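Putative esterase (PDB 2RAU) probably acts as a lipase or esterase of the alpha/beta-hydrolase clan, hydrolysing ester bonds, and binds calcium ions. Local coordinates at residues L115-T118 and A119-W123; W276-R279 and L280-E283. One frame throughout, in Å; residues are numbered along the deposited sequence. Where two conformers were deposited one is given.

Contact 1: residues L115-T118 and A119-W123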
loop_
_atom_site.group_PDB
_atom_site.type_symbol
_atom_site.label_atom_id
_atom_site.label_comp_id
_atom_site.label_asym_id
_atom_site.label_seq_id
_atom_site.Cartn_x
_atom_site.Cartn_y
_atom_site.Cartn_z
ATOM N N LEU A 115 -10.573 -14.119 -14.923
ATOM C CA LEU A 115 -9.627 -13.073 -14.559
ATOM C C LEU A 115 -8.548 -12.800 -15.644
ATOM O O LEU A 115 -7.553 -12.088 -15.391
ATOM C CB LEU A 115 -8.987 -13.465 -13.224
ATOM C CG LEU A 115 -9.991 -13.390 -12.030
ATOM C CD1 LEU A 115 -9.685 -14.387 -10.981
ATOM C CD2 LEU A 115 -10.129 -11.981 -11.444
ATOM N N SER A 116 -8.783 -13.298 -16.857
ATOM C CA SER A 116 -7.811 -13.172 -17.955
ATOM C C SER A 116 -7.635 -11.714 -18.382
ATOM O O SER A 116 -6.601 -11.370 -18.933
ATOM C CB SER A 116 -8.223 -14.078 -19.117
ATOM O OG SER A 116 -9.413 -13.592 -19.712
ATOM N N PHE A 117 -8.602 -10.837 -18.032
ATOM C CA PHE A 117 -8.495 -9.415 -18.284
ATOM C C PHE A 117 -7.337 -8.775 -17.490
ATOM O O PHE A 117 -6.939 -7.637 -17.784
ATOM C CB PHE A 117 -9.817 -8.681 -18.014
ATOM C CG PHE A 117 -10.251 -8.692 -16.586
ATOM C CD1 PHE A 117 -9.791 -7.738 -15.680
ATOM C CD2 PHE A 117 -11.151 -9.649 -16.136
ATOM C CE1 PHE A 117 -10.195 -7.777 -14.334
ATOM C CE2 PHE A 117 -11.558 -9.683 -14.824
ATOM C CZ PHE A 117 -11.075 -8.757 -13.901
ATOM N N THR A 118 -6.823 -9.490 -16.487
ATOM C CA THR A 118 -5.657 -9.041 -15.724
ATOM C C THR A 118 -4.301 -9.470 -16.346
ATOM O O THR A 118 -3.236 -9.106 -15.828
ATOM C CB THR A 118 -5.699 -9.535 -14.281
ATOM O OG1 THR A 118 -5.367 -10.924 -14.236
ATOM C CG2 THR A 118 -7.044 -9.276 -13.622
ATOM N N ALA A 119 -4.323 -10.185 -17.474
ATOM C CA ALA A 119 -3.089 -10.744 -18.085
ATOM C C ALA A 119 -2.053 -9.639 -18.414
ATOM O O ALA A 119 -0.855 -9.846 -18.284
ATOM C CB ALA A 119 -3.445 -11.552 -19.327
ATOM N N ASN A 120 -2.494 -8.454 -18.805
ATOM C CA ASN A 120 -1.562 -7.351 -19.109
ATOM C C ASN A 120 -1.615 -6.245 -18.053
ATOM O O ASN A 120 -1.451 -5.062 -18.359
ATOM C CB ASN A 120 -1.838 -6.787 -20.512
ATOM C CG ASN A 120 -1.671 -7.820 -21.562
ATOM O OD1 ASN A 120 -0.555 -8.220 -21.846
ATOM N ND2 ASN A 120 -2.774 -8.280 -22.147
ATOM N N TRP A 121 -1.881 -6.631 -16.812
ATOM C CA TRP A 121 -1.723 -5.714 -15.673
ATOM C C TRP A 121 -0.301 -5.797 -15.135
ATOM O O TRP A 121 -0.069 -6.322 -14.049
ATOM C CB TRP A 121 -2.742 -6.069 -14.601
ATOM C CG TRP A 121 -4.140 -5.606 -14.909
ATOM C CD1 TRP A 121 -4.621 -5.147 -16.104
ATOM C CD2 TRP A 121 -5.244 -5.631 -14.010
ATOM N NE1 TRP A 121 -5.956 -4.844 -15.977
ATOM C CE2 TRP A 121 -6.360 -5.141 -14.702
ATOM C CE3 TRP A 121 -5.386 -5.988 -12.671
ATOM C CZ2 TRP A 121 -7.596 -4.985 -14.102
ATOM C CZ3 TRP A 121 -6.629 -5.858 -12.071
ATOM C CH2 TRP A 121 -7.710 -5.358 -12.785
ATOM N N GLY A 122 0.624 -5.275 -15.933
ATOM C CA GLY A 122 2.045 -5.232 -15.649
ATOM C C GLY A 122 2.507 -3.834 -15.319
ATOM O O GLY A 122 1.712 -2.956 -15.034
ATOM N N TRP A 123 3.809 -3.624 -15.411
ATOM C CA TRP A 123 4.434 -2.369 -15.038
ATOM C C TRP A 123 4.042 -1.189 -15.910
ATOM O O TRP A 123 3.847 -0.084 -15.420
ATOM C CB TRP A 123 5.975 -2.536 -15.000
ATOM C CG TRP A 123 6.385 -3.143 -13.752
ATOM C CD1 TRP A 123 6.891 -4.410 -13.551
ATOM C CD2 TRP A 123 6.223 -2.571 -12.461
ATOM N NE1 TRP A 123 7.103 -4.620 -12.219
ATOM C CE2 TRP A 123 6.686 -3.505 -11.526
ATOM C CE3 TRP A 123 5.770 -1.331 -12.008
ATOM C CZ2 TRP A 123 6.717 -3.233 -10.157
ATOM C CZ3 TRP A 123 5.756 -1.084 -10.651
ATOM C CH2 TRP A 123 6.253 -2.007 -9.743
#

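Contact 2: residues W276-R279 and L280-E283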
loop_
_atom_site.group_PDB
_atom_site.type_symbol
_atom_site.label_atom_id
_atom_site.label_comp_id
_atom_site.label_asym_id
_atom_site.label_seq_id
_atom_site.Cartn_x
_atom_site.Cartn_y
_atom_site.Cartn_z
ATOM N N TRP A 276 -4.394 -9.999 -6.863
ATOM C CA TRP A 276 -3.276 -9.210 -7.359
ATOM C C TRP A 276 -2.760 -9.887 -8.628
ATOM O O TRP A 276 -2.639 -11.068 -8.649
ATOM C CB TRP A 276 -2.162 -9.174 -6.332
ATOM C CG TRP A 276 -1.078 -8.216 -6.612
ATOM C CD1 TRP A 276 0.185 -8.500 -7.079
ATOM C CD2 TRP A 276 -1.126 -6.790 -6.443
ATOM N NE1 TRP A 276 0.917 -7.328 -7.207
ATOM C CE2 TRP A 276 0.133 -6.271 -6.822
ATOM C CE3 TRP A 276 -2.098 -5.902 -5.998
ATOM C CZ2 TRP A 276 0.432 -4.904 -6.752
ATOM C CZ3 TRP A 276 -1.788 -4.563 -5.917
ATOM C CH2 TRP A 276 -0.535 -4.073 -6.285
ATOM N N PRO A 277 -2.478 -9.118 -9.699
ATOM C CA PRO A 277 -2.037 -9.749 -10.921
ATOM C C PRO A 277 -0.653 -10.360 -10.835
ATOM O O PRO A 277 0.302 -9.758 -10.301
ATOM C CB PRO A 277 -2.070 -8.602 -11.933
ATOM C CG PRO A 277 -1.762 -7.387 -11.090
ATOM C CD PRO A 277 -2.539 -7.647 -9.821
ATOM N N TYR A 278 -0.549 -11.581 -11.333
ATOM C CA TYR A 278 0.762 -12.225 -11.517
ATOM C C TYR A 278 1.710 -11.457 -12.438
ATOM O O TYR A 278 2.927 -11.561 -12.299
ATOM C CB TYR A 278 0.616 -13.681 -12.069
ATOM C CG TYR A 278 0.690 -14.739 -10.974
ATOM C CD1 TYR A 278 1.894 -15.017 -10.334
ATOM C CD2 TYR A 278 -0.426 -15.477 -10.600
ATOM C CE1 TYR A 278 1.981 -15.987 -9.337
ATOM C CE2 TYR A 278 -0.348 -16.420 -9.597
ATOM C CZ TYR A 278 0.870 -16.674 -8.974
ATOM O OH TYR A 278 0.967 -17.608 -7.957
ATOM N N ARG A 279 1.158 -10.722 -13.393
ATOM C CA ARG A 279 1.955 -10.123 -14.443
ATOM C C ARG A 279 3.089 -9.227 -13.861
ATOM O O ARG A 279 4.243 -9.260 -14.321
ATOM C CB ARG A 279 1.016 -9.402 -15.446
ATOM C CG ARG A 279 1.674 -8.689 -16.625
ATOM C CD ARG A 279 2.429 -9.688 -17.397
ATOM N NE ARG A 279 2.894 -9.226 -18.700
ATOM C CZ ARG A 279 2.382 -9.616 -19.867
ATOM N NH1 ARG A 279 1.335 -10.437 -19.951
ATOM N NH2 ARG A 279 2.927 -9.175 -20.979
ATOM N N LEU A 280 2.788 -8.475 -12.815
ATOM C CA LEU A 280 3.778 -7.572 -12.240
ATOM C C LEU A 280 5.034 -8.317 -11.797
ATOM O O LEU A 280 6.139 -7.885 -12.090
ATOM C CB LEU A 280 3.162 -6.785 -11.078
ATOM C CG LEU A 280 2.257 -5.606 -11.398
ATOM C CD1 LEU A 280 1.488 -5.228 -10.186
ATOM C CD2 LEU A 280 3.065 -4.402 -11.943
ATOM N N SER A 281 4.863 -9.458 -11.134
ATOM C CA SER A 281 5.993 -10.221 -10.636
ATOM C C SER A 281 6.650 -11.033 -11.742
ATOM O O SER A 281 7.844 -11.328 -11.677
ATOM C CB SER A 281 5.578 -11.115 -9.454
ATOM O OG SER A 281 4.611 -12.074 -9.805
ATOM N N LEU A 282 5.888 -11.368 -12.781
ATOM C CA LEU A 282 6.426 -12.146 -13.883
ATOM C C LEU A 282 7.203 -11.252 -14.834
ATOM O O LEU A 282 7.857 -11.741 -15.722
ATOM C CB LEU A 282 5.317 -12.894 -14.615
ATOM C CG LEU A 282 4.546 -13.952 -13.822
ATOM C CD1 LEU A 282 3.437 -14.517 -14.692
ATOM C CD2 LEU A 282 5.436 -15.044 -13.325
ATOM N N GLU A 283 7.124 -9.937 -14.648
ATOM C CA GLU A 283 7.977 -8.981 -15.378
ATOM C C GLU A 283 9.244 -8.585 -14.578
ATOM O O GLU A 283 9.732 -7.460 -14.646
ATOM C CB GLU A 283 7.178 -7.744 -15.745
ATOM C CG GLU A 283 6.184 -7.987 -16.831
ATOM C CD GLU A 283 5.397 -6.731 -17.167
ATOM O OE1 GLU A 283 5.468 -5.749 -16.412
ATOM O OE2 GLU A 283 4.695 -6.734 -18.176
HETATM O O HOH W 1 2.754 -10.103 -9.182
HETATM O O HOH W 2 5.809 -7.935 -20.424
#

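Contact 1: residues L115-T118 and A119-W123
A type I beta turn from Thr-118 to Trp-121, following directly on a short 3-10 segment, folds the indole of Trp-121 back over Thr-118 in the loop that leads from strand 94-100 to helix 123-141 of this alpha/beta-hydrolase fold. Two backbone bonds set the curve: Ala-119 N donates to Ser-116 O at 3.0 Å, continuing the 3-10 pattern, and Trp-121 N closes the turn on Thr-118 O, also at 3.0 Å. Across the turn the methyl CG2 of Thr-118 sits over one face of the Trp-121 indole, 3.8 Å from the centroid of the six-membered ring and only 14° off its normal, a CH-pi contact. Threonine suits the place because its two branches do different work. With chi1 at 75°, OG1 lies between the backbone N and the carbonyl carbon and bonds back to Leu-115 O at 2.7 Å, while CG2 is left to meet the ring. Leu-115 O also accepts from Thr-118 N, but it is the OG1 bond that holds the threonine side chain in this rotation. Phe-117 adds an offset edge-to-face pair with Trp-121, its edge turned to the indole face and the two ring planes 72° apart. Tyr-35 stacks on the Phe-117 ring, and the indole N-H of Trp-121 goes to Asp-36 OD1. An alanine in place of Trp-121 is likely to open a gap beside the Thr-118 methyl and the Phe-117 edge and to leave Asp-36 without its indole donor. The short side chain of Ala-119 touches Met-200 and Glu-201 of helix 197-203. In the aromatic pair, Phe-117 CE1 lies 3.8 Å from both Trp-121 CH2 and Trp-121 CZ2.

Contact 2: residues W276-R279 and L280-E283
Leu-280 and Trp-276 meet where strand 275-277 runs straight into the short helix 278-282, a strand-to-helix junction in the part of the chain between strands 170-176 and 297-302 of the alpha/beta-hydrolase sheet. The two side chains cross at about a right angle. Trp-276 has CG anti to its own N, chi1 -170°, which swings the indole along the chain until CZ2 lies 3.6 Å from Leu-280 CD1. The same methyl rests 4.0 Å from Pro-277 CG, and the proline in turn lays its CD over one face of the indole; a branched aliphatic residue can fill this corner between ring and ring. Farther round the helix, Leu-282 CD1 packs on Tyr-278 CB, while the tyrosine hydroxyl is bonded to Glu-193 N.

Leu-282 N donates to Tyr-278 O at 3.0 Å, almost in line with the carbonyl, and a water bonded to Pro-277 O also bonds to Ser-281 OG, so that a small hydroxyl residue can join the strand end to the helix.

Arg-279 and Glu-283 form an i to i+4 salt bridge at the C-terminal end of the helix, Glu-283 being the first residue beyond it. The arginine leaves the backbone extended, then bends at chi2 (60°), which brings NE rather than the terminal nitrogens to the glutamate; the glutamate chain runs extended beyond CG to reach it. Guanidinium and carboxylate are turned steeply against each other, and NE meets OE2 from above the carboxylate plane. The other carboxylate oxygen, OE1, accepts from Trp-123 N, so both oxygens are used. A second water spans the pair, accepting from Arg-279 NH2 and donating to Glu-283 OE2 at 2.8 Å, beside the direct Arg-279 NE to Glu-283 OE2 bond of 3.1 Å.

In the fold
From the N terminus, contact 1 comes first, turning the chain between strand 94-100 and helix 123-141; contact 2 follows some 150 residues later, at the passage from strand 275-277 into helix 278-282. Both are local, and in sequence they stand in series, neither nested nor crossing. In space the centres of contact 1 and contact 2 lie about 8 Å apart, on the same side of the chain's centre. Between them, Arg-279 NH1 makes a weak hydrogen bond to Ala-119 O, and Leu-280 packs against Gly-122 and Trp-123, so helix 278-282 meets the start of helix 123-141. Helix 197-203 touches both contacts through Met-200, so three separate parts of the chain meet here.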